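Local coordinates for protein esterase (Xanthomonas oryzae pv. oryzae, PDB 3H2G) that degrades rice cell walls as a virulence esterase of a bacterial pathogen, probably through the serine hydrolase chemistry of the alpha/beta-hydrolase fold, at residues W84-Q96 against P267-F279. Sequence-based numbering, arbitrary orientation.
Sequences WGHPTEALRAQEQ and PLFPGKQSLTDMF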
loop_
_atom_site.group_PDB
_atom_site.type_symbol
_atom_site.label_atom_id
_atom_site.label_comp_id
_atom_site.label_asym_id
_atom_site.label_seq_id
_atom_site.Cartn_x
_atom_site.Cartn_y
_atom_site.Cartn_z
ATOM N N TRP A 84 -7.816 -2.126 2.971
ATOM C CA TRP A 84 -6.541 -2.597 2.444
ATOM C C TRP A 84 -5.806 -1.625 1.527
ATOM O O TRP A 84 -6.413 -0.967 0.680
ATOM C CB TRP A 84 -6.772 -3.919 1.694
ATOM C CG TRP A 84 -5.568 -4.438 0.965
ATOM C CD1 TRP A 84 -5.262 -4.265 -0.360
ATOM C CD2 TRP A 84 -4.495 -5.200 1.527
ATOM N NE1 TRP A 84 -4.064 -4.874 -0.653
ATOM C CE2 TRP A 84 -3.572 -5.453 0.487
ATOM C CE3 TRP A 84 -4.223 -5.692 2.812
ATOM C CZ2 TRP A 84 -2.393 -6.181 0.695
ATOM C CZ3 TRP A 84 -3.051 -6.415 3.017
ATOM C CH2 TRP A 84 -2.152 -6.652 1.961
ATOM N N GLY A 85 -4.489 -1.556 1.698
ATOM C CA GLY A 85 -3.664 -0.704 0.859
ATOM C C GLY A 85 -2.830 -1.569 -0.080
ATOM O O GLY A 85 -2.052 -2.409 0.375
ATOM N N HIS A 86 -2.984 -1.377 -1.388
ATOM C CA HIS A 86 -2.225 -2.173 -2.353
ATOM C C HIS A 86 -0.811 -1.631 -2.559
ATOM O O HIS A 86 -0.526 -0.478 -2.236
ATOM C CB HIS A 86 -2.973 -2.254 -3.698
ATOM C CG HIS A 86 -2.917 -1.001 -4.519
ATOM N ND1 HIS A 86 -4.038 -0.261 -4.828
ATOM C CD2 HIS A 86 -1.885 -0.400 -5.158
ATOM C CE1 HIS A 86 -3.700 0.737 -5.625
ATOM N NE2 HIS A 86 -2.399 0.675 -5.841
ATOM N N PRO A 87 0.098 -2.463 -3.097
ATOM C CA PRO A 87 1.488 -2.065 -3.346
ATOM C C PRO A 87 1.669 -1.147 -4.555
ATOM O O PRO A 87 0.712 -0.828 -5.258
ATOM C CB PRO A 87 2.199 -3.405 -3.522
ATOM C CG PRO A 87 1.146 -4.242 -4.192
ATOM C CD PRO A 87 -0.093 -3.899 -3.374
ATOM N N THR A 88 2.907 -0.729 -4.795
ATOM C CA THR A 88 3.215 0.170 -5.904
ATOM C C THR A 88 2.622 -0.301 -7.225
ATOM O O THR A 88 2.798 -1.455 -7.626
ATOM C CB THR A 88 4.740 0.331 -6.088
ATOM O OG1 THR A 88 5.333 0.683 -4.833
ATOM C CG2 THR A 88 5.041 1.438 -7.101
ATOM N N GLU A 89 1.917 0.603 -7.895
ATOM C CA GLU A 89 1.292 0.305 -9.178
ATOM C C GLU A 89 1.632 1.403 -10.181
ATOM O O GLU A 89 1.223 2.554 -10.011
ATOM C CB GLU A 89 -0.229 0.213 -9.021
ATOM C CG GLU A 89 -0.952 -0.076 -10.329
ATOM C CD GLU A 89 -0.550 -1.413 -10.917
ATOM O OE1 GLU A 89 -0.967 -2.448 -10.360
ATOM O OE2 GLU A 89 0.190 -1.430 -11.925
ATOM N N ALA A 90 2.379 1.040 -11.220
ATOM C CA ALA A 90 2.781 1.994 -12.253
ATOM C C ALA A 90 1.868 1.972 -13.477
ATOM O O ALA A 90 1.938 2.873 -14.314
ATOM C CB ALA A 90 4.222 1.726 -12.678
ATOM N N LEU A 91 1.029 0.944 -13.598
ATOM C CA LEU A 91 0.109 0.865 -14.737
ATOM C C LEU A 91 -1.137 1.655 -14.359
ATOM O O LEU A 91 -1.962 1.195 -13.571
ATOM C CB LEU A 91 -0.269 -0.590 -15.050
ATOM C CG LEU A 91 -1.089 -0.796 -16.334
ATOM C CD1 LEU A 91 -0.206 -0.541 -17.551
ATOM C CD2 LEU A 91 -1.645 -2.213 -16.386
ATOM N N ARG A 92 -1.261 2.849 -14.929
ATOM C CA ARG A 92 -2.378 3.744 -14.641
ATOM C C ARG A 92 -3.773 3.123 -14.641
ATOM O O ARG A 92 -4.559 3.367 -13.729
ATOM C CB ARG A 92 -2.359 4.927 -15.618
ATOM C CG ARG A 92 -3.637 5.764 -15.599
ATOM C CD ARG A 92 -3.542 6.984 -16.500
ATOM N NE ARG A 92 -2.815 8.078 -15.863
ATOM C CZ ARG A 92 -1.637 8.541 -16.269
ATOM N NH1 ARG A 92 -1.033 8.006 -17.325
ATOM N NH2 ARG A 92 -1.064 9.545 -15.617
ATOM N N ALA A 93 -4.074 2.315 -15.651
ATOM C CA ALA A 93 -5.404 1.714 -15.782
ATOM C C ALA A 93 -5.732 0.535 -14.864
ATOM O O ALA A 93 -6.892 0.136 -14.760
ATOM C CB ALA A 93 -5.627 1.300 -17.237
ATOM N N GLN A 94 -4.723 -0.012 -14.198
ATOM C CA GLN A 94 -4.911 -1.167 -13.326
ATOM C C GLN A 94 -5.980 -1.027 -12.243
ATOM O O GLN A 94 -5.980 -0.069 -11.470
ATOM C CB GLN A 94 -3.582 -1.535 -12.662
ATOM C CG GLN A 94 -3.609 -2.875 -11.953
ATOM C CD GLN A 94 -3.953 -4.008 -12.895
ATOM O OE1 GLN A 94 -3.364 -4.136 -13.967
ATOM N NE2 GLN A 94 -4.912 -4.837 -12.501
ATOM N N GLU A 95 -6.885 -2.001 -12.201
ATOM C CA GLU A 95 -7.958 -2.050 -11.205
ATOM C C GLU A 95 -7.810 -3.363 -10.429
ATOM O O GLU A 95 -7.807 -4.442 -11.026
ATOM C CB GLU A 95 -9.325 -2.029 -11.888
ATOM C CG GLU A 95 -9.650 -0.755 -12.648
ATOM C CD GLU A 95 -10.867 -0.920 -13.540
ATOM O OE1 GLU A 95 -11.877 -1.491 -13.076
ATOM O OE2 GLU A 95 -10.816 -0.476 -14.704
ATOM N N GLN A 96 -7.690 -3.281 -9.108
ATOM C CA GLN A 96 -7.538 -4.489 -8.296
ATOM C C GLN A 96 -8.658 -5.507 -8.499
ATOM O O GLN A 96 -8.409 -6.711 -8.565
ATOM C CB GLN A 96 -7.485 -4.142 -6.811
ATOM C CG GLN A 96 -6.311 -3.296 -6.386
ATOM C CD GLN A 96 -6.407 -2.925 -4.924
ATOM O OE1 GLN A 96 -6.057 -3.713 -4.044
ATOM N NE2 GLN A 96 -6.912 -1.728 -4.655
ATOM N N PRO A 267 6.034 10.282 -18.146
ATOM C CA PRO A 267 4.915 9.500 -18.693
ATOM C C PRO A 267 4.813 8.058 -18.182
ATOM O O PRO A 267 3.799 7.396 -18.388
ATOM C CB PRO A 267 5.169 9.542 -20.202
ATOM C CG PRO A 267 5.896 10.843 -20.389
ATOM C CD PRO A 267 6.858 10.843 -19.230
ATOM N N LEU A 268 5.856 7.574 -17.513
ATOM C CA LEU A 268 5.868 6.200 -17.004
ATOM C C LEU A 268 5.281 6.016 -15.606
ATOM O O LEU A 268 4.930 4.897 -15.220
ATOM C CB LEU A 268 7.304 5.670 -16.965
ATOM C CG LEU A 268 8.127 5.557 -18.248
ATOM C CD1 LEU A 268 9.574 5.245 -17.880
ATOM C CD2 LEU A 268 7.543 4.461 -19.142
ATOM N N PHE A 269 5.159 7.102 -14.850
ATOM C CA PHE A 269 4.695 6.986 -13.472
ATOM C C PHE A 269 3.499 7.835 -13.053
ATOM O O PHE A 269 3.669 8.939 -12.537
ATOM C CB PHE A 269 5.877 7.284 -12.544
ATOM C CG PHE A 269 7.059 6.376 -12.762
ATOM C CD1 PHE A 269 7.004 5.039 -12.376
ATOM C CD2 PHE A 269 8.221 6.852 -13.364
ATOM C CE1 PHE A 269 8.089 4.184 -12.587
ATOM C CE2 PHE A 269 9.314 6.007 -13.582
ATOM C CZ PHE A 269 9.246 4.671 -13.191
ATOM N N PRO A 270 2.269 7.326 -13.251
ATOM C CA PRO A 270 1.925 6.025 -13.836
ATOM C C PRO A 270 1.792 6.143 -15.350
ATOM O O PRO A 270 1.738 7.248 -15.886
ATOM C CB PRO A 270 0.597 5.695 -13.163
ATOM C CG PRO A 270 -0.055 7.034 -13.093
ATOM C CD PRO A 270 1.081 7.943 -12.629
ATOM N N GLY A 271 1.732 5.007 -16.037
ATOM C CA GLY A 271 1.616 5.044 -17.482
ATOM C C GLY A 271 1.074 3.774 -18.108
ATOM O O GLY A 271 0.256 3.072 -17.516
ATOM N N LYS A 272 1.549 3.478 -19.313
ATOM C CA LYS A 272 1.107 2.308 -20.064
ATOM C C LYS A 272 1.842 1.015 -19.723
ATOM O O LYS A 272 1.566 -0.029 -20.315
ATOM C CB LYS A 272 1.245 2.589 -21.565
ATOM C CG LYS A 272 0.425 3.774 -22.053
ATOM C CD LYS A 272 -1.064 3.505 -21.899
ATOM C CE LYS A 272 -1.896 4.687 -22.365
ATOM N NZ LYS A 272 -3.353 4.413 -22.229
ATOM N N GLN A 273 2.771 1.077 -18.775
ATOM C CA GLN A 273 3.527 -0.109 -18.388
ATOM C C GLN A 273 3.467 -0.439 -16.903
ATOM O O GLN A 273 3.374 0.445 -16.057
ATOM C CB GLN A 273 4.997 0.051 -18.779
ATOM C CG GLN A 273 5.284 -0.047 -20.266
ATOM C CD GLN A 273 6.736 0.255 -20.582
ATOM O OE1 GLN A 273 7.132 1.414 -20.686
ATOM N NE2 GLN A 273 7.542 -0.791 -20.715
ATOM N N SER A 274 3.529 -1.730 -16.593
ATOM C CA SER A 274 3.539 -2.179 -15.207
ATOM C C SER A 274 5.009 -2.159 -14.790
ATOM O O SER A 274 5.891 -2.157 -15.647
ATOM C CB SER A 274 3.011 -3.607 -15.106
ATOM O OG SER A 274 3.885 -4.507 -15.768
ATOM N N LEU A 275 5.273 -2.143 -13.487
ATOM C CA LEU A 275 6.651 -2.143 -13.004
ATOM C C LEU A 275 7.346 -3.433 -13.423
ATOM O O LEU A 275 8.546 -3.441 -13.706
ATOM C CB LEU A 275 6.683 -2.015 -11.481
ATOM C CG LEU A 275 6.333 -0.638 -10.920
ATOM C CD1 LEU A 275 6.270 -0.704 -9.404
ATOM C CD2 LEU A 275 7.376 0.376 -11.374
ATOM N N THR A 276 6.581 -4.522 -13.459
ATOM C CA THR A 276 7.107 -5.823 -13.857
ATOM C C THR A 276 7.651 -5.741 -15.277
ATOM O O THR A 276 8.766 -6.190 -15.556
ATOM C CB THR A 276 6.006 -6.907 -13.823
ATOM O OG1 THR A 276 5.602 -7.143 -12.470
ATOM C CG2 THR A 276 6.520 -8.201 -14.428
ATOM N N ASP A 277 6.850 -5.168 -16.169
ATOM C CA ASP A 277 7.233 -5.012 -17.565
ATOM C C ASP A 277 8.477 -4.135 -17.683
ATOM O O ASP A 277 9.418 -4.470 -18.403
ATOM C CB ASP A 277 6.068 -4.405 -18.356
ATOM C CG ASP A 277 6.442 -4.061 -19.785
ATOM O OD1 ASP A 277 7.374 -4.687 -20.329
ATOM O OD2 ASP A 277 5.791 -3.170 -20.374
ATOM N N MET A 278 8.483 -3.016 -16.967
ATOM C CA MET A 278 9.623 -2.113 -17.010
ATOM C C MET A 278 10.909 -2.781 -16.543
ATOM O O MET A 278 11.966 -2.599 -17.147
ATOM C CB MET A 278 9.361 -0.877 -16.148
ATOM C CG MET A 278 8.363 0.095 -16.739
ATOM S SD MET A 278 8.254 1.582 -15.730
ATOM C CE MET A 278 6.533 1.520 -15.216
ATOM N N PHE A 279 10.824 -3.552 -15.465
ATOM C CA PHE A 279 12.008 -4.214 -14.942
ATOM C C PHE A 279 12.518 -5.352 -15.823
ATOM O O PHE A 279 13.724 -5.518 -15.999
ATOM C CB PHE A 279 11.749 -4.755 -13.536
ATOM C CG PHE A 279 12.972 -5.336 -12.888
ATOM C CD1 PHE A 279 14.058 -4.524 -12.586
ATOM C CD2 PHE A 279 13.056 -6.697 -12.622
ATOM C CE1 PHE A 279 15.217 -5.059 -12.030
ATOM C CE2 PHE A 279 14.214 -7.244 -12.066
ATOM C CZ PHE A 279 15.294 -6.422 -11.770
HETATM O O HOH W 1 2.942 -1.818 -11.575
HETATM O O HOH W 2 1.455 8.488 -19.048
HETATM O O HOH W 3 2.017 9.863 -15.935
HETATM O O HOH W 4 -2.384 2.193 -18.174
#
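Ala90 pushes its methyl group into the apolar side of the 267-279 segment. Its CB lies 3.4 Å from Met278 CE, a tight contact, and also packs on Leu275 CG and, more distantly, on the Phe269 ring. Beside it, Thr88 and Leu275 cross at about a right angle, with Thr88 CG2 only 3.4 Å from Leu275 CD1. Thr88 OG1 lies beside the backbone N (chi1 -52°), which puts CG2 anti to that N and against Leu275; OG1 is hydrogen-bonded to Tyr138 OH. Two backbone hydrogen bonds flank Leu91 and form a single beta bridge to Gly271. Gly271 N gives a bond of 2.8 Å to Ala90 O. Arg92 N reaches Gly271 O at 3.0 Å. Pro270, after a cis peptide bond, sets its CB 3.3 Å from Ala90 O. At the start of helix 275-280, Ser274 OG caps Asp277 N, and a water connects Leu275 N with Ala90 N and Glu89 OE2. Glu89 OE2 also accepts from Leu91 N at 3.0 Å.

The Arg92 side is looser and wetter. Its chain bends at chi3 (-80°) and lays one guanidinium face over Pro270 CG. One water links Arg92 NH1 to Pro267 O, and another links NH2 to Pro270 O. A further water joins Ala93 N to Gly271 O.

The contact joins the loop after strand 79-85, a central strand of the hydrolase sheet, to the segment leading into helix 275-280. The Thr88 side chain lies near, without touching, a probable Ser176-His377-Asp336 triad. The backbone bonds fix Leu91 against Gly271 and apolar packing holds Ala90, while water-linked Arg92 is probably more adjustable.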